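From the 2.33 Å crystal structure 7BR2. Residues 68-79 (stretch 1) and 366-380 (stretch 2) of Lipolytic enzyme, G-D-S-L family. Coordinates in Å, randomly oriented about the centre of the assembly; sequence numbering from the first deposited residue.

Stretch 1 (68-79) NKRLDGDIFSKN
Stretch 2 (366-380) FREYAWCQFGFFQQK

Two helical segments far apart in sequence can be held together by a small contact that combines an aromatic ring, buried charge and a lysine reaching for oxygens. The pairing of residues 68-79 with 366-380 in this lipolytic enzyme illustrates the principle. Both stretches continue helices that begin earlier in the chain. The first is irregular: the helix is kinked where the N atoms of Asp 72 and Gly 73 make no bond to the preceding turn, within a stretch that includes a wider pi-type turn at 71-75, with Leu 71 O accepting from both Ile 75 N (3.1 Å) and Phe 76 N (2.7 Å). The second runs regularly from Phe 366 until a pi-type turn at 373-377, where Phe 377 N bonds to Cys 372 O at 3.0 Å. The axes approach to 10.5 Å, with their N-to-C directions 140° apart, so the chains run roughly antiparallel. In register, Arg 70 CA lies 6.6 Å from Phe 374 CA, and Asp 74 CA 7.4 Å from Ala 370 CA. Together the stretches bury 421 Å².

Phe 374 (chi1 m, chi2 -82°) gives the largest share of that area. Its CA-to-CB bond points toward the first helix, and Arg 70 CB sits over one ring face, 3.6 Å from the ring centroid and 19° off the normal, a CH-pi contact. Asp 74 CB comes within 3.4 Å of Phe 374 CE2. Gly 73 suits its place by lacking a side chain: its C lies 3.6 Å from Phe 374 CZ, and an ideal CB would clash with that CZ at 3.0 Å.

Beside the ring lies the buried charge. Asp 74 (chi1 t, chi2 51°) meets Arg 367 in a bidentate salt bridge: Arg 367 NH1 donates to Asp 74 OD2 at 2.9 Å, and Arg 367 NH2 to Asp 74 OD1 at 3.1 Å, both nearly linear. Arg 367 starts sideways, and three successive m rotamers bring its guanidinium across, with OD2 near its plane. The same carboxylate serves Arg 70 (p, t, t; chi4 97°), whose NH1 bonds to Asp 74 OD2 at 2.7 Å. The carboxylate thus binds two cations at once, and its charge offsets the closeness of Arg 70 NH1 and Arg 367 NH1, 3.6 Å apart. Lys 78 (m, t, t, p) adds a third, its NZ donating to Asp 74 O at 2.9 Å and weakly to Asp 74 OD1 at 3.3 Å.

At the other end, Lys 69 (m, t, m, t) extends its amine to the end of the second stretch. NZ donates to Gln 378 OE1 at 3.1 Å and to Gln 379 OE1 at 2.9 Å, while Phe 374 O lies 2.9 Å from Lys 69 NZ. Gln 378 reaches it through t, t; Gln 379 curls back through m, p, and its NE2 also bonds Phe 374 O at 2.9 Å.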

# COMPACT_ATOMS: atom_id res chain seq x y z
N ASN A 68 20.54 -4.89 -6.61
CA ASN A 68 21.47 -5.98 -6.36
C ASN A 68 22.65 -5.52 -5.51
O ASN A 68 23.10 -6.26 -4.62
CB ASN A 68 21.98 -6.57 -7.67
CG ASN A 68 22.97 -7.71 -7.46
OD1 ASN A 68 22.59 -8.78 -6.99
ND2 ASN A 68 24.24 -7.46 -7.74
N LYS A 69 23.22 -4.34 -5.81
CA LYS A 69 24.33 -3.80 -5.01
C LYS A 69 23.97 -3.71 -3.53
O LYS A 69 24.84 -3.90 -2.67
CB LYS A 69 24.73 -2.39 -5.46
CG LYS A 69 25.52 -2.19 -6.72
CD LYS A 69 25.91 -0.69 -6.79
CE LYS A 69 24.74 0.18 -6.33
NZ LYS A 69 25.10 1.49 -5.71
N ARG A 70 22.72 -3.37 -3.22
CA ARG A 70 22.37 -3.07 -1.82
C ARG A 70 21.62 -4.20 -1.11
O ARG A 70 21.17 -3.99 0.02
CB ARG A 70 21.55 -1.78 -1.74
CG ARG A 70 20.20 -1.83 -2.39
CD ARG A 70 19.48 -0.49 -2.18
NE ARG A 70 18.38 -0.27 -3.12
CZ ARG A 70 17.10 -0.51 -2.84
NH1 ARG A 70 16.75 -0.98 -1.65
NH2 ARG A 70 16.17 -0.26 -3.76
N LEU A 71 21.45 -5.37 -1.73
CA LEU A 71 20.81 -6.49 -1.04
C LEU A 71 21.39 -6.77 0.36
O LEU A 71 20.64 -6.92 1.33
CB LEU A 71 20.88 -7.76 -1.89
CG LEU A 71 19.95 -7.85 -3.09
CD1 LEU A 71 20.12 -9.20 -3.79
CD2 LEU A 71 18.52 -7.61 -2.67
N ASP A 72 22.72 -6.89 0.49
CA ASP A 72 23.29 -7.27 1.78
C ASP A 72 23.02 -6.21 2.86
O ASP A 72 22.56 -6.53 3.96
CB ASP A 72 24.80 -7.51 1.68
CG ASP A 72 25.17 -8.85 1.07
OD1 ASP A 72 24.50 -9.86 1.36
OD2 ASP A 72 26.17 -8.90 0.32
N GLY A 73 23.34 -4.95 2.55
CA GLY A 73 23.31 -3.88 3.54
C GLY A 73 21.96 -3.23 3.77
O GLY A 73 21.79 -2.49 4.75
N ASP A 74 21.02 -3.41 2.86
CA ASP A 74 19.77 -2.68 2.94
C ASP A 74 18.53 -3.57 2.93
O ASP A 74 17.50 -3.18 3.49
CB ASP A 74 19.69 -1.67 1.79
CG ASP A 74 18.45 -0.81 1.85
OD1 ASP A 74 18.20 -0.24 2.93
OD2 ASP A 74 17.77 -0.65 0.80
N ILE A 75 18.61 -4.77 2.37
CA ILE A 75 17.45 -5.65 2.22
C ILE A 75 17.58 -6.88 3.12
O ILE A 75 16.75 -7.10 4.01
CB ILE A 75 17.27 -6.06 0.74
CG1 ILE A 75 17.04 -4.81 -0.12
CG2 ILE A 75 16.11 -7.00 0.59
CD1 ILE A 75 15.83 -3.99 0.28
N PHE A 76 18.58 -7.72 2.88
CA PHE A 76 18.79 -8.89 3.73
C PHE A 76 19.11 -8.49 5.17
O PHE A 76 18.91 -9.28 6.10
CB PHE A 76 19.93 -9.75 3.15
CG PHE A 76 19.64 -10.30 1.77
CD1 PHE A 76 18.34 -10.31 1.27
CD2 PHE A 76 20.67 -10.77 0.97
CE1 PHE A 76 18.08 -10.80 0.01
CE2 PHE A 76 20.41 -11.26 -0.30
CZ PHE A 76 19.11 -11.28 -0.78
N SER A 77 19.67 -7.28 5.35
CA SER A 77 19.96 -6.77 6.67
C SER A 77 18.71 -6.63 7.50
O SER A 77 18.79 -6.59 8.73
CB SER A 77 20.66 -5.41 6.56
OG SER A 77 19.85 -4.49 5.84
N LYS A 78 17.56 -6.46 6.86
CA LYS A 78 16.28 -6.36 7.55
C LYS A 78 15.69 -7.73 7.88
O LYS A 78 14.61 -7.80 8.47
CB LYS A 78 15.30 -5.52 6.72
CG LYS A 78 15.64 -4.03 6.64
CD LYS A 78 14.86 -3.32 5.54
CE LYS A 78 15.09 -1.80 5.58
NZ LYS A 78 16.53 -1.39 5.49
N ASN A 79 16.36 -8.80 7.48
CA ASN A 79 15.91 -10.16 7.72
C ASN A 79 14.46 -10.37 7.31
O ASN A 79 13.59 -10.62 8.15
CB ASN A 79 16.10 -10.54 9.20
CG ASN A 79 17.57 -10.69 9.59
OD1 ASN A 79 18.46 -10.92 8.74
ND2 ASN A 79 17.84 -10.56 10.88
N PHE A 366 14.60 7.40 6.91
CA PHE A 366 15.58 6.30 6.80
C PHE A 366 15.89 5.96 5.34
O PHE A 366 17.03 5.58 5.02
CB PHE A 366 15.09 5.06 7.55
CG PHE A 366 15.33 5.12 9.04
CD1 PHE A 366 14.44 5.77 9.88
CD2 PHE A 366 16.43 4.48 9.60
CE1 PHE A 366 14.65 5.82 11.26
CE2 PHE A 366 16.65 4.52 10.98
CZ PHE A 366 15.75 5.21 11.81
N ARG A 367 14.91 6.11 4.44
CA ARG A 367 15.16 5.83 3.02
C ARG A 367 16.09 6.88 2.40
O ARG A 367 16.91 6.55 1.52
CB ARG A 367 13.84 5.80 2.24
CG ARG A 367 12.85 4.69 2.61
CD ARG A 367 13.55 3.42 3.00
NE ARG A 367 14.15 2.76 1.86
CZ ARG A 367 15.15 1.89 1.94
NH1 ARG A 367 15.63 1.33 0.83
NH2 ARG A 367 15.66 1.60 3.12
N GLU A 368 15.97 8.14 2.82
CA GLU A 368 16.91 9.17 2.37
C GLU A 368 18.32 8.84 2.85
O GLU A 368 19.31 8.99 2.11
CB GLU A 368 16.47 10.55 2.89
CG GLU A 368 15.11 11.03 2.38
CD GLU A 368 15.17 11.55 0.95
OE1 GLU A 368 16.26 11.94 0.50
OE2 GLU A 368 14.14 11.54 0.25
N TYR A 369 18.44 8.38 4.09
CA TYR A 369 19.76 7.97 4.56
C TYR A 369 20.30 6.83 3.71
O TYR A 369 21.48 6.84 3.32
CB TYR A 369 19.69 7.61 6.05
CG TYR A 369 20.85 6.78 6.55
CD1 TYR A 369 22.07 7.37 6.90
CD2 TYR A 369 20.71 5.40 6.72
CE1 TYR A 369 23.13 6.60 7.38
CE2 TYR A 369 21.76 4.63 7.20
CZ TYR A 369 22.97 5.23 7.53
OH TYR A 369 24.01 4.45 8.01
N ALA A 370 19.45 5.86 3.37
CA ALA A 370 19.88 4.74 2.53
C ALA A 370 20.35 5.22 1.16
O ALA A 370 21.29 4.65 0.59
CB ALA A 370 18.75 3.71 2.38
N TRP A 371 19.68 6.22 0.58
CA TRP A 371 20.21 6.76 -0.66
C TRP A 371 21.61 7.33 -0.44
O TRP A 371 22.52 7.10 -1.24
CB TRP A 371 19.33 7.85 -1.28
CG TRP A 371 19.97 8.29 -2.58
CD1 TRP A 371 19.77 7.75 -3.82
CD2 TRP A 371 20.98 9.31 -2.75
NE1 TRP A 371 20.57 8.37 -4.74
CE2 TRP A 371 21.32 9.33 -4.12
CE3 TRP A 371 21.63 10.20 -1.88
CZ2 TRP A 371 22.28 10.20 -4.64
CZ3 TRP A 371 22.58 11.06 -2.40
CH2 TRP A 371 22.89 11.06 -3.77
N CYS A 372 21.81 8.08 0.65
CA CYS A 372 23.16 8.59 0.89
C CYS A 372 24.16 7.44 0.91
O CYS A 372 25.24 7.53 0.30
CB CYS A 372 23.20 9.38 2.20
SG CYS A 372 22.34 10.97 2.04
N GLN A 373 23.77 6.32 1.50
CA GLN A 373 24.73 5.24 1.69
C GLN A 373 25.02 4.51 0.38
O GLN A 373 26.18 4.32 0.02
CB GLN A 373 24.25 4.26 2.77
CG GLN A 373 24.45 4.79 4.20
CD GLN A 373 25.92 5.07 4.56
OE1 GLN A 373 26.83 4.71 3.82
NE2 GLN A 373 26.14 5.70 5.72
N PHE A 374 23.98 4.07 -0.33
CA PHE A 374 24.20 3.25 -1.52
C PHE A 374 24.27 4.05 -2.82
O PHE A 374 24.95 3.63 -3.76
CB PHE A 374 23.11 2.17 -1.61
CG PHE A 374 23.12 1.25 -0.44
CD1 PHE A 374 23.99 0.19 -0.38
CD2 PHE A 374 22.25 1.46 0.63
CE1 PHE A 374 24.00 -0.65 0.73
CE2 PHE A 374 22.25 0.63 1.74
CZ PHE A 374 23.13 -0.43 1.79
N GLY A 375 23.62 5.21 -2.88
CA GLY A 375 23.70 6.05 -4.05
C GLY A 375 24.89 6.99 -4.08
O GLY A 375 25.13 7.61 -5.12
N PHE A 376 25.64 7.12 -2.98
CA PHE A 376 26.86 7.92 -3.02
C PHE A 376 28.05 7.26 -2.31
O PHE A 376 29.10 7.07 -2.92
CB PHE A 376 26.62 9.32 -2.43
CG PHE A 376 27.87 10.13 -2.32
CD1 PHE A 376 28.45 10.68 -3.45
CD2 PHE A 376 28.47 10.34 -1.08
CE1 PHE A 376 29.61 11.44 -3.35
CE2 PHE A 376 29.62 11.10 -0.98
CZ PHE A 376 30.20 11.65 -2.12
N PHE A 377 27.89 6.90 -1.03
CA PHE A 377 29.06 6.50 -0.23
C PHE A 377 29.64 5.16 -0.66
O PHE A 377 30.86 4.98 -0.59
CB PHE A 377 28.71 6.48 1.26
CG PHE A 377 28.67 7.83 1.87
CD1 PHE A 377 29.81 8.62 1.88
CD2 PHE A 377 27.50 8.33 2.42
CE1 PHE A 377 29.78 9.90 2.42
CE2 PHE A 377 27.47 9.61 2.97
CZ PHE A 377 28.61 10.39 2.97
N GLN A 378 28.80 4.23 -1.13
CA GLN A 378 29.31 2.92 -1.55
C GLN A 378 30.33 3.05 -2.67
O GLN A 378 31.37 2.37 -2.66
CB GLN A 378 28.15 2.03 -2.00
CG GLN A 378 28.58 0.60 -2.29
CD GLN A 378 27.40 -0.30 -2.64
OE1 GLN A 378 26.41 0.15 -3.22
NE2 GLN A 378 27.49 -1.58 -2.26
N GLN A 379 30.07 3.91 -3.64
CA GLN A 379 31.00 4.06 -4.75
C GLN A 379 32.30 4.72 -4.30
O GLN A 379 33.32 4.60 -5.00
CB GLN A 379 30.35 4.87 -5.86
CG GLN A 379 29.20 4.17 -6.64
CD GLN A 379 28.05 3.65 -5.76
OE1 GLN A 379 27.82 2.42 -5.67
NE2 GLN A 379 27.36 4.57 -5.05
N LYS A 380 32.30 5.38 -3.14
CA LYS A 380 33.50 6.00 -2.60
C LYS A 380 34.20 5.13 -1.58
O LYS A 380 35.15 5.59 -0.93
CB LYS A 380 33.18 7.36 -1.98
CG LYS A 380 32.53 8.33 -2.95
CD LYS A 380 33.58 8.83 -3.94
CE LYS A 380 33.08 10.03 -4.73
NZ LYS A 380 32.36 9.57 -5.96